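Local atomic coordinates of NADH kinase POS5, mitochondrial (Saccharomyces cerevisiae, PDB entry 3AFO), a protein that phosphorylates NADH, and with about half the preference NAD(+), at the expense of ATP, supplying the cellular reductant NADPH. Residues A[197-205]-A[232-243]; A[252-261]-A[273-282]. All coordinates share one frame; numbering follows the deposited sequence.

Contact 1. Residues A[197-205]-A[232-243]; sequences HAMNDIFLH and VALATPTGSTAY. With NAI (1,4-dihydronicotinamide adenine dinucleotide), chain C.
The dinucleotide pocket of this NAD kinase is built here on two antiparallel strands of the C-terminal domain's beta sheet, 201-205 and 232-235, whose short axes run at 171°. Ile202 pairs with Leu234 through reciprocal backbone bonds, Leu234 N to Ile202 O being 2.7 Å and nearly straight. Asp201, Phe203, Ala233 and Ala235 point to the ligand's side of the sheet, while Ile202, Leu204, Val232 and Leu234 lie on the other face, where Ile202, Leu204 and Leu234 pack on strand 316-321. Beyond the strands, Thr236 OG1 accepts from Gly239 N in an ST motif and donates to Met199 O at 2.6 Å, which ties the turn to 197-205. Asp201 CG stands between its own N and carbonyl carbon (chi1 46°), which brings the carboxylate to the hydroxyls of the nicotinamide ribose: NAI O2D donates to Asp201 OD2 over a very short 2.5 Å, and Tyr243 N donates to that same hydroxyl. The Tyr243 ring divides its surroundings: its edge meets the face of Phe203 in a T-shaped stack, centroids 4.8 Å apart and planes at 88°, while NAI C4N lies 3.6 Å over the centre of one Tyr243 face. Its hydroxyl bonds Asp230 of the second subunit. With an alanine in place of Tyr243, the nicotinamide would probably lose this flat support and the Phe203 face its aromatic partner. At the adenine end, Thr241 OG1 donates to NAI N1A at 2.7 Å.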
loop_
_atom_site.group_PDB
_atom_site.type_symbol
_atom_site.label_atom_id
_atom_site.label_comp_id
_atom_site.label_asym_id
_atom_site.label_seq_id
_atom_site.Cartn_x
_atom_site.Cartn_y
_atom_site.Cartn_z
ATOM N N HIS A 197 5.233 26.893 13.333
ATOM C CA HIS A 197 4.003 26.237 13.731
ATOM C C HIS A 197 3.264 25.683 12.520
ATOM O O HIS A 197 3.194 26.335 11.479
ATOM C CB HIS A 197 3.131 27.206 14.519
ATOM C CG HIS A 197 3.787 27.707 15.768
ATOM N ND1 HIS A 197 4.773 28.671 15.755
ATOM C CD2 HIS A 197 3.619 27.358 17.065
ATOM C CE1 HIS A 197 5.180 28.899 16.993
ATOM N NE2 HIS A 197 4.494 28.117 17.805
ATOM N N ALA A 198 2.729 24.473 12.670
ATOM C CA ALA A 198 2.125 23.742 11.554
ATOM C C ALA A 198 0.697 23.328 11.840
ATOM O O ALA A 198 0.404 22.738 12.879
ATOM C CB ALA A 198 2.968 22.512 11.188
ATOM N N MET A 199 -0.184 23.611 10.885
ATOM C CA MET A 199 -1.562 23.146 10.944
ATOM C C MET A 199 -1.718 21.804 10.208
ATOM O O MET A 199 -2.504 20.946 10.624
ATOM C CB MET A 199 -2.459 24.212 10.315
ATOM C CG MET A 199 -3.873 23.834 10.106
ATOM S SD MET A 199 -4.806 25.308 9.646
ATOM C CE MET A 199 -6.431 24.587 9.655
ATOM N N ASN A 200 -0.975 21.660 9.114
ATOM C CA ASN A 200 -0.980 20.466 8.270
ATOM C C ASN A 200 0.178 19.549 8.611
ATOM O O ASN A 200 -0.008 18.419 9.095
ATOM C CB ASN A 200 -0.819 20.869 6.803
ATOM C CG ASN A 200 -2.081 20.727 5.987
ATOM O OD1 ASN A 200 -2.024 20.869 4.760
ATOM N ND2 ASN A 200 -3.212 20.451 6.627
ATOM N N ASP A 201 1.379 20.028 8.318
ATOM C CA ASP A 201 2.539 19.172 8.375
ATOM C C ASP A 201 3.876 19.871 8.412
ATOM O O ASP A 201 3.998 21.067 8.115
ATOM C CB ASP A 201 2.514 18.179 7.199
ATOM C CG ASP A 201 2.176 18.837 5.868
ATOM O OD1 ASP A 201 2.561 20.011 5.625
ATOM O OD2 ASP A 201 1.527 18.151 5.046
ATOM N N ILE A 202 4.881 19.082 8.776
ATOM C CA ILE A 202 6.272 19.450 8.688
ATOM C C ILE A 202 6.924 18.354 7.865
ATOM O O ILE A 202 6.766 17.159 8.179
ATOM C CB ILE A 202 6.908 19.515 10.088
ATOM C CG1 ILE A 202 6.228 20.630 10.898
ATOM C CG2 ILE A 202 8.448 19.729 9.986
ATOM C CD1 ILE A 202 6.006 20.303 12.373
ATOM N N PHE A 203 7.641 18.728 6.812
ATOM C CA PHE A 203 8.306 17.695 6.005
ATOM C C PHE A 203 9.689 18.030 5.504
ATOM O O PHE A 203 10.045 19.197 5.348
ATOM C CB PHE A 203 7.405 17.134 4.874
ATOM C CG PHE A 203 6.961 18.146 3.850
ATOM C CD1 PHE A 203 7.721 18.389 2.709
ATOM C CD2 PHE A 203 5.754 18.802 3.990
ATOM C CE1 PHE A 203 7.285 19.307 1.748
ATOM C CE2 PHE A 203 5.313 19.721 3.019
ATOM C CZ PHE A 203 6.080 19.970 1.909
ATOM N N LEU A 204 10.468 16.970 5.322
ATOM C CA LEU A 204 11.815 17.024 4.798
ATOM C C LEU A 204 11.780 16.329 3.444
ATOM O O LEU A 204 11.105 15.308 3.286
ATOM C CB LEU A 204 12.775 16.309 5.744
ATOM C CG LEU A 204 12.952 16.972 7.114
ATOM C CD1 LEU A 204 13.649 16.033 8.090
ATOM C CD2 LEU A 204 13.752 18.284 6.971
ATOM N N HIS A 205 12.478 16.890 2.463
ATOM C CA HIS A 205 12.446 16.339 1.112
ATOM C C HIS A 205 13.754 16.640 0.387
ATOM O O HIS A 205 14.335 17.705 0.591
ATOM C CB HIS A 205 11.264 16.904 0.329
ATOM C CG HIS A 205 10.859 16.054 -0.836
ATOM N ND1 HIS A 205 11.573 16.021 -2.012
ATOM C CD2 HIS A 205 9.835 15.183 -0.993
ATOM C CE1 HIS A 205 11.005 15.169 -2.847
ATOM N NE2 HIS A 205 9.942 14.656 -2.257
ATOM N N VAL A 232 10.388 12.614 4.531
ATOM C CA VAL A 232 9.456 12.136 5.548
ATOM C C VAL A 232 8.538 13.295 5.920
ATOM O O VAL A 232 8.960 14.462 5.870
ATOM C CB VAL A 232 10.221 11.617 6.799
ATOM C CG1 VAL A 232 10.917 12.763 7.528
ATOM C CG2 VAL A 232 9.288 10.842 7.760
ATOM N N ALA A 233 7.307 12.974 6.299
ATOM C CA ALA A 233 6.323 13.975 6.696
ATOM C C ALA A 233 5.843 13.671 8.104
ATOM O O ALA A 233 5.577 12.512 8.430
ATOM C CB ALA A 233 5.135 13.975 5.723
ATOM N N LEU A 234 5.757 14.720 8.928
ATOM C CA LEU A 234 5.110 14.672 10.228
ATOM C C LEU A 234 3.843 15.508 10.116
ATOM O O LEU A 234 3.919 16.693 9.766
ATOM C CB LEU A 234 6.032 15.253 11.303
ATOM C CG LEU A 234 7.390 14.532 11.352
ATOM C CD1 LEU A 234 8.422 15.274 12.145
ATOM C CD2 LEU A 234 7.246 13.100 11.865
ATOM N N ALA A 235 2.684 14.906 10.395
ATOM C CA ALA A 235 1.412 15.564 10.105
ATOM C C ALA A 235 0.482 15.540 11.297
ATOM O O ALA A 235 0.520 14.618 12.120
ATOM C CB ALA A 235 0.727 14.927 8.888
ATOM N N THR A 236 -0.338 16.576 11.398
ATOM C CA THR A 236 -1.473 16.554 12.301
ATOM C C THR A 236 -2.529 15.671 11.646
ATOM O O THR A 236 -2.423 15.363 10.457
ATOM C CB THR A 236 -2.094 17.952 12.435
ATOM O OG1 THR A 236 -2.490 18.399 11.134
ATOM C CG2 THR A 236 -1.096 18.948 13.041
ATOM N N PRO A 237 -3.575 15.297 12.407
ATOM C CA PRO A 237 -4.747 14.635 11.830
ATOM C C PRO A 237 -5.363 15.464 10.700
ATOM O O PRO A 237 -5.767 14.903 9.677
ATOM C CB PRO A 237 -5.701 14.545 13.020
ATOM C CG PRO A 237 -4.726 14.355 14.198
ATOM C CD PRO A 237 -3.663 15.375 13.881
ATOM N N THR A 238 -5.409 16.786 10.870
ATOM C CA THR A 238 -5.822 17.679 9.774
ATOM C C THR A 238 -4.963 17.432 8.519
ATOM O O THR A 238 -5.484 17.327 7.404
ATOM C CB THR A 238 -5.754 19.172 10.213
ATOM O OG1 THR A 238 -6.765 19.402 11.203
ATOM C CG2 THR A 238 -5.991 20.112 9.028
ATOM N N GLY A 239 -3.654 17.289 8.712
ATOM C CA GLY A 239 -2.732 17.043 7.597
ATOM C C GLY A 239 -2.712 15.619 7.059
ATOM O O GLY A 239 -2.024 15.347 6.071
ATOM N N SER A 240 -3.448 14.708 7.702
ATOM C CA SER A 240 -3.513 13.306 7.237
ATOM C C SER A 240 -4.130 13.190 5.837
ATOM O O SER A 240 -3.829 12.263 5.088
ATOM C CB SER A 240 -4.271 12.405 8.228
ATOM O OG SER A 240 -5.672 12.646 8.186
ATOM N N THR A 241 -4.972 14.148 5.479
ATOM C CA THR A 241 -5.565 14.157 4.147
ATOM C C THR A 241 -4.733 14.957 3.137
ATOM O O THR A 241 -5.125 15.099 1.977
ATOM C CB THR A 241 -7.029 14.656 4.193
ATOM O OG1 THR A 241 -7.094 15.899 4.911
ATOM C CG2 THR A 241 -7.905 13.630 4.901
ATOM N N ALA A 242 -3.570 15.441 3.564
ATOM C CA ALA A 242 -2.712 16.272 2.696
ATOM C C ALA A 242 -1.527 15.442 2.161
ATOM O O ALA A 242 -1.752 14.324 1.662
ATOM C CB ALA A 242 -2.260 17.529 3.449
ATOM N N TYR A 243 -0.291 15.939 2.250
ATOM C CA TYR A 243 0.875 15.194 1.718
ATOM C C TYR A 243 0.933 13.736 2.218
ATOM O O TYR A 243 1.227 12.812 1.454
ATOM C CB TYR A 243 2.192 15.909 2.086
ATOM C CG TYR A 243 3.383 15.681 1.158
ATOM C CD1 TYR A 243 4.514 16.505 1.257
ATOM C CD2 TYR A 243 3.387 14.674 0.186
ATOM C CE1 TYR A 243 5.611 16.331 0.438
ATOM C CE2 TYR A 243 4.496 14.487 -0.666
ATOM C CZ TYR A 243 5.601 15.327 -0.524
ATOM O OH TYR A 243 6.697 15.191 -1.341
HETATM P PA NAI C . -0.623 23.392 -2.786
HETATM O O1A NAI C . -1.743 24.047 -3.540
HETATM O O2A NAI C . 0.748 23.195 -3.630
HETATM O O5B NAI C . -0.981 21.938 -2.335
HETATM C C5B NAI C . -2.194 21.761 -1.782
HETATM C C4B NAI C . -2.888 20.648 -2.480
HETATM O O4B NAI C . -3.155 19.792 -1.337
HETATM C C3B NAI C . -4.189 21.354 -2.849
HETATM O O3B NAI C . -4.922 20.544 -3.770
HETATM C C2B NAI C . -4.881 21.410 -1.486
HETATM O O2B NAI C . -6.296 21.469 -1.610
HETATM C C1B NAI C . -4.505 20.056 -0.886
HETATM N N9A NAI C . -4.503 20.106 0.604
HETATM C C8A NAI C . -3.783 20.911 1.392
HETATM N N7A NAI C . -4.075 20.645 2.675
HETATM C C5A NAI C . -4.964 19.651 2.701
HETATM C C6A NAI C . -5.625 18.949 3.711
HETATM N N6A NAI C . -5.422 19.206 5.020
HETATM N N1A NAI C . -6.494 17.985 3.348
HETATM C C2A NAI C . -6.729 17.692 2.078
HETATM N N3A NAI C . -6.117 18.338 1.097
HETATM C C4A NAI C . -5.240 19.318 1.378
HETATM O O3 NAI C . -0.143 24.249 -1.448
HETATM P PN NAI C . -1.162 24.722 -0.299
HETATM O O1N NAI C . -2.568 24.704 -0.819
HETATM O O2N NAI C . -0.520 25.919 0.283
HETATM O O5D NAI C . -1.122 23.544 0.833
HETATM C C5D NAI C . 0.108 23.143 1.413
HETATM C C4D NAI C . 0.120 21.631 1.575
HETATM O O4D NAI C . 0.461 21.078 0.283
HETATM C C3D NAI C . 1.256 21.128 2.452
HETATM O O3D NAI C . 0.910 21.216 3.841
HETATM C C2D NAI C . 1.366 19.659 1.985
HETATM O O2D NAI C . 0.615 18.812 2.868
HETATM C C1D NAI C . 0.677 19.694 0.589
HETATM N N1N NAI C . 1.606 19.098 -0.385
HETATM C C2N NAI C . 1.212 17.913 -0.996
HETATM C C3N NAI C . 2.035 17.272 -1.907
HETATM C C7N NAI C . 1.526 15.964 -2.563
HETATM O O7N NAI C . 2.180 15.357 -3.409
HETATM N N7N NAI C . 0.340 15.561 -2.156
HETATM C C4N NAI C . 3.281 17.835 -2.212
HETATM C C5N NAI C . 3.701 19.035 -1.599
HETATM C C6N NAI C . 2.874 19.676 -0.674
HETATM O O HOH W 1 0.667 15.699 5.461
#

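Contact 2. Residues A[252-261]-A[273-282]; sequences VSPLVPAILM and PLILPHSSHI
Met261 lies on a beta hairpin, strands 258-261 and 274-277, at what is, within this chain, the outer side of the C-terminal domain's antiparallel sheet, and its side chain runs out over the neighbouring strand. From CB, 4.2 Å from Leu274 O, the chain leaves with CG anti to the backbone N (chi1 179°) and stays extended as far as SD, which lies alongside Leu274 CD1 at 4.1 Å. The bend at the last torsion (chi3 -71°) then brings CE against both Leu276 CD1 and Ile282 CG2, each 3.9 Å away. Ile259 emerges on the same face: its CG2 meets Ile282 CD1 tip to tip at 3.8 Å, and its CD1 reaches the turn carbonyls of Pro277 and His278. On the reverse face Ile275 lies alongside Leu260, its CD1 touching Leu260 CG, while its CG2 abuts Ala258 CB. The backbone evidence for the hairpin is two reciprocal pairs, Ile259 with Leu276 and Met261 with Leu274; the Met261 N to Leu274 O bond spans 3.0 Å with an angle at hydrogen of 173°. A strand of the third subunit runs parallel to Leu274 and Ile275, carrying the sheet across that interface. In the type I turn from Pro277 to Ser280, Ser280 N closes the turn on Pro277 O and Ser280 OG adds a second bond from the same face of its plane. One water bridges the segments, donating to Pro257 O at 2.5 Å and accepting from His278 N.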
loop_
_atom_site.group_PDB
_atom_site.type_symbol
_atom_site.label_atom_id
_atom_site.label_comp_id
_atom_site.label_asym_id
_atom_site.label_seq_id
_atom_site.Cartn_x
_atom_site.Cartn_y
_atom_site.Cartn_z
ATOM N N VAL A 252 -7.052 10.233 9.177
ATOM C CA VAL A 252 -7.184 10.326 10.618
ATOM C C VAL A 252 -8.157 11.447 10.960
ATOM O O VAL A 252 -7.967 12.585 10.538
ATOM C CB VAL A 252 -5.820 10.577 11.282
ATOM C CG1 VAL A 252 -5.960 10.608 12.807
ATOM C CG2 VAL A 252 -4.815 9.488 10.852
ATOM N N SER A 253 -9.205 11.112 11.701
ATOM C CA SER A 253 -10.163 12.111 12.149
ATOM C C SER A 253 -9.479 13.228 12.958
ATOM O O SER A 253 -8.645 12.940 13.834
ATOM C CB SER A 253 -11.257 11.465 12.994
ATOM O OG SER A 253 -11.837 12.429 13.866
ATOM N N PRO A 254 -9.850 14.499 12.690
ATOM C CA PRO A 254 -9.224 15.622 13.415
ATOM C C PRO A 254 -9.544 15.637 14.907
ATOM O O PRO A 254 -9.007 16.470 15.639
ATOM C CB PRO A 254 -9.791 16.862 12.714
ATOM C CG PRO A 254 -11.097 16.382 12.118
ATOM C CD PRO A 254 -10.785 14.976 11.657
ATOM N N LEU A 255 -10.406 14.726 15.358
ATOM C CA LEU A 255 -10.663 14.576 16.799
ATOM C C LEU A 255 -9.709 13.610 17.508
ATOM O O LEU A 255 -9.740 13.492 18.731
ATOM C CB LEU A 255 -12.115 14.138 17.047
ATOM C CG LEU A 255 -13.230 15.093 16.615
ATOM C CD1 LEU A 255 -14.594 14.442 16.910
ATOM C CD2 LEU A 255 -13.085 16.443 17.304
ATOM N N VAL A 256 -8.869 12.914 16.742
ATOM C CA VAL A 256 -7.910 11.970 17.317
ATOM C C VAL A 256 -6.673 12.757 17.726
ATOM O O VAL A 256 -6.150 13.532 16.913
ATOM C CB VAL A 256 -7.511 10.856 16.287
ATOM C CG1 VAL A 256 -6.361 9.986 16.821
ATOM C CG2 VAL A 256 -8.716 9.986 15.936
ATOM N N PRO A 257 -6.205 12.585 18.984
ATOM C CA PRO A 257 -4.923 13.190 19.328
ATOM C C PRO A 257 -3.775 12.266 18.919
ATOM O O PRO A 257 -3.572 11.228 19.534
ATOM C CB PRO A 257 -4.985 13.336 20.861
ATOM C CG PRO A 257 -6.219 12.624 21.316
ATOM C CD PRO A 257 -6.810 11.894 20.139
ATOM N N ALA A 258 -3.047 12.643 17.879
ATOM C CA ALA A 258 -1.962 11.822 17.338
ATOM C C ALA A 258 -1.066 12.678 16.469
ATOM O O ALA A 258 -1.462 13.767 16.052
ATOM C CB ALA A 258 -2.537 10.685 16.498
ATOM N N ILE A 259 0.144 12.185 16.221
ATOM C CA ILE A 259 1.034 12.750 15.231
ATOM C C ILE A 259 1.288 11.645 14.225
ATOM O O ILE A 259 1.633 10.522 14.613
ATOM C CB ILE A 259 2.395 13.178 15.845
ATOM C CG1 ILE A 259 2.179 14.192 16.978
ATOM C CG2 ILE A 259 3.341 13.716 14.738
ATOM C CD1 ILE A 259 3.456 14.549 17.775
ATOM N N LEU A 260 1.131 11.955 12.942
ATOM C CA LEU A 260 1.450 10.989 11.887
ATOM C C LEU A 260 2.909 11.100 11.508
ATOM O O LEU A 260 3.432 12.205 11.368
ATOM C CB LEU A 260 0.592 11.226 10.629
ATOM C CG LEU A 260 -0.887 10.805 10.682
ATOM C CD1 LEU A 260 -1.762 11.828 11.430
ATOM C CD2 LEU A 260 -1.432 10.590 9.276
ATOM N N MET A 261 3.561 9.955 11.339
ATOM C CA MET A 261 4.887 9.895 10.735
ATOM C C MET A 261 4.789 9.060 9.466
ATOM O O MET A 261 4.591 7.846 9.535
ATOM C CB MET A 261 5.914 9.288 11.698
ATOM C CG MET A 261 7.322 9.183 11.107
ATOM S SD MET A 261 8.488 8.532 12.313
ATOM C CE MET A 261 8.619 9.927 13.448
ATOM N N PRO A 273 3.447 3.372 7.517
ATOM C CA PRO A 273 3.205 4.641 8.222
ATOM C C PRO A 273 2.900 4.427 9.706
ATOM O O PRO A 273 2.272 3.422 10.069
ATOM C CB PRO A 273 1.980 5.220 7.493
ATOM C CG PRO A 273 2.035 4.610 6.121
ATOM C CD PRO A 273 2.538 3.201 6.366
ATOM N N LEU A 274 3.372 5.343 10.550
ATOM C CA LEU A 274 3.194 5.233 12.005
ATOM C C LEU A 274 2.226 6.281 12.527
ATOM O O LEU A 274 2.187 7.407 12.015
ATOM C CB LEU A 274 4.539 5.421 12.737
ATOM C CG LEU A 274 5.700 4.459 12.477
ATOM C CD1 LEU A 274 6.906 4.870 13.351
ATOM C CD2 LEU A 274 5.318 2.968 12.699
ATOM N N ILE A 275 1.474 5.915 13.562
ATOM C CA ILE A 275 0.601 6.859 14.257
ATOM C C ILE A 275 1.098 6.935 15.699
ATOM O O ILE A 275 1.106 5.931 16.426
ATOM C CB ILE A 275 -0.894 6.427 14.235
ATOM C CG1 ILE A 275 -1.392 6.075 12.799
ATOM C CG2 ILE A 275 -1.779 7.482 14.919
ATOM C CD1 ILE A 275 -1.516 7.252 11.841
ATOM N N LEU A 276 1.549 8.121 16.090
ATOM C CA LEU A 276 2.214 8.318 17.380
ATOM C C LEU A 276 1.318 9.116 18.320
ATOM O O LEU A 276 0.451 9.848 17.847
ATOM C CB LEU A 276 3.551 9.046 17.165
ATOM C CG LEU A 276 4.500 8.503 16.095
ATOM C CD1 LEU A 276 5.715 9.440 15.933
ATOM C CD2 LEU A 276 4.958 7.080 16.421
ATOM N N PRO A 277 1.512 8.967 19.653
ATOM C CA PRO A 277 0.797 9.744 20.655
ATOM C C PRO A 277 1.025 11.236 20.474
ATOM O O PRO A 277 2.117 11.646 20.054
ATOM C CB PRO A 277 1.472 9.317 21.965
ATOM C CG PRO A 277 2.057 8.032 21.686
ATOM C CD PRO A 277 2.507 8.083 20.282
ATOM N N HIS A 278 0.026 12.045 20.816
ATOM C CA HIS A 278 0.171 13.498 20.732
ATOM C C HIS A 278 1.274 14.004 21.668
ATOM O O HIS A 278 1.854 15.058 21.434
ATOM C CB HIS A 278 -1.165 14.204 21.023
ATOM C CG HIS A 278 -1.474 14.324 22.477
ATOM N ND1 HIS A 278 -1.239 15.482 23.194
ATOM C CD2 HIS A 278 -1.961 13.422 23.363
ATOM C CE1 HIS A 278 -1.585 15.290 24.457
ATOM N NE2 HIS A 278 -2.029 14.050 24.585
ATOM N N SER A 279 1.574 13.212 22.699
ATOM C CA SER A 279 2.591 13.522 23.708
ATOM C C SER A 279 4.037 13.278 23.259
ATOM O O SER A 279 4.982 13.609 23.990
ATOM C CB SER A 279 2.302 12.700 24.970
ATOM O OG SER A 279 2.234 11.297 24.661
ATOM N N SER A 280 4.212 12.704 22.067
ATOM C CA SER A 280 5.530 12.289 21.551
ATOM C C SER A 280 6.530 13.424 21.363
ATOM O O SER A 280 6.147 14.540 21.064
ATOM C CB SER A 280 5.372 11.585 20.204
ATOM O OG SER A 280 4.688 10.366 20.357
ATOM N N HIS A 281 7.809 13.097 21.522
ATOM C CA HIS A 281 8.918 14.003 21.285
ATOM C C HIS A 281 9.680 13.401 20.109
ATOM O O HIS A 281 10.177 12.271 20.187
ATOM C CB HIS A 281 9.797 14.060 22.544
ATOM C CG HIS A 281 11.029 14.896 22.399
ATOM N ND1 HIS A 281 12.215 14.394 21.901
ATOM C CD2 HIS A 281 11.268 16.198 22.697
ATOM C CE1 HIS A 281 13.128 15.352 21.894
ATOM N NE2 HIS A 281 12.579 16.457 22.374
ATOM N N ILE A 282 9.734 14.129 19.006
ATOM C CA ILE A 282 10.324 13.606 17.783
ATOM C C ILE A 282 11.531 14.442 17.424
ATOM O O ILE A 282 11.448 15.675 17.388
ATOM C CB ILE A 282 9.320 13.617 16.599
ATOM C CG1 ILE A 282 8.054 12.819 16.971
ATOM C CG2 ILE A 282 9.985 13.044 15.320
ATOM C CD1 ILE A 282 6.870 12.972 16.007
HETATM O O HOH W 2 -2.243 10.609 21.614
#

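Contacts 1 and 2 follow one another along the chain and share one antiparallel sheet, in which strands 231-235 and 258-266 are neighbours; their centres lie 11 Å apart. The sheet order 274-277, 258-266, 231-235, 201-205 therefore runs from contact 2 straight into contact 1. Two probable hydrogen bonds join them: Ala235 O to Leu260 N at 2.9 Å, and Ser240 OG to Val252 N at 3.0 Å. Pro237 also packs against the 252-261 segment, its CG 3.2 Å from Val256 O. Only contact 1 touches the dinucleotide; in contact 2 the Leu260 side chain remains about 10 Å from a bound NAI. The pair thus spans the sheet from pocket to third-subunit interface.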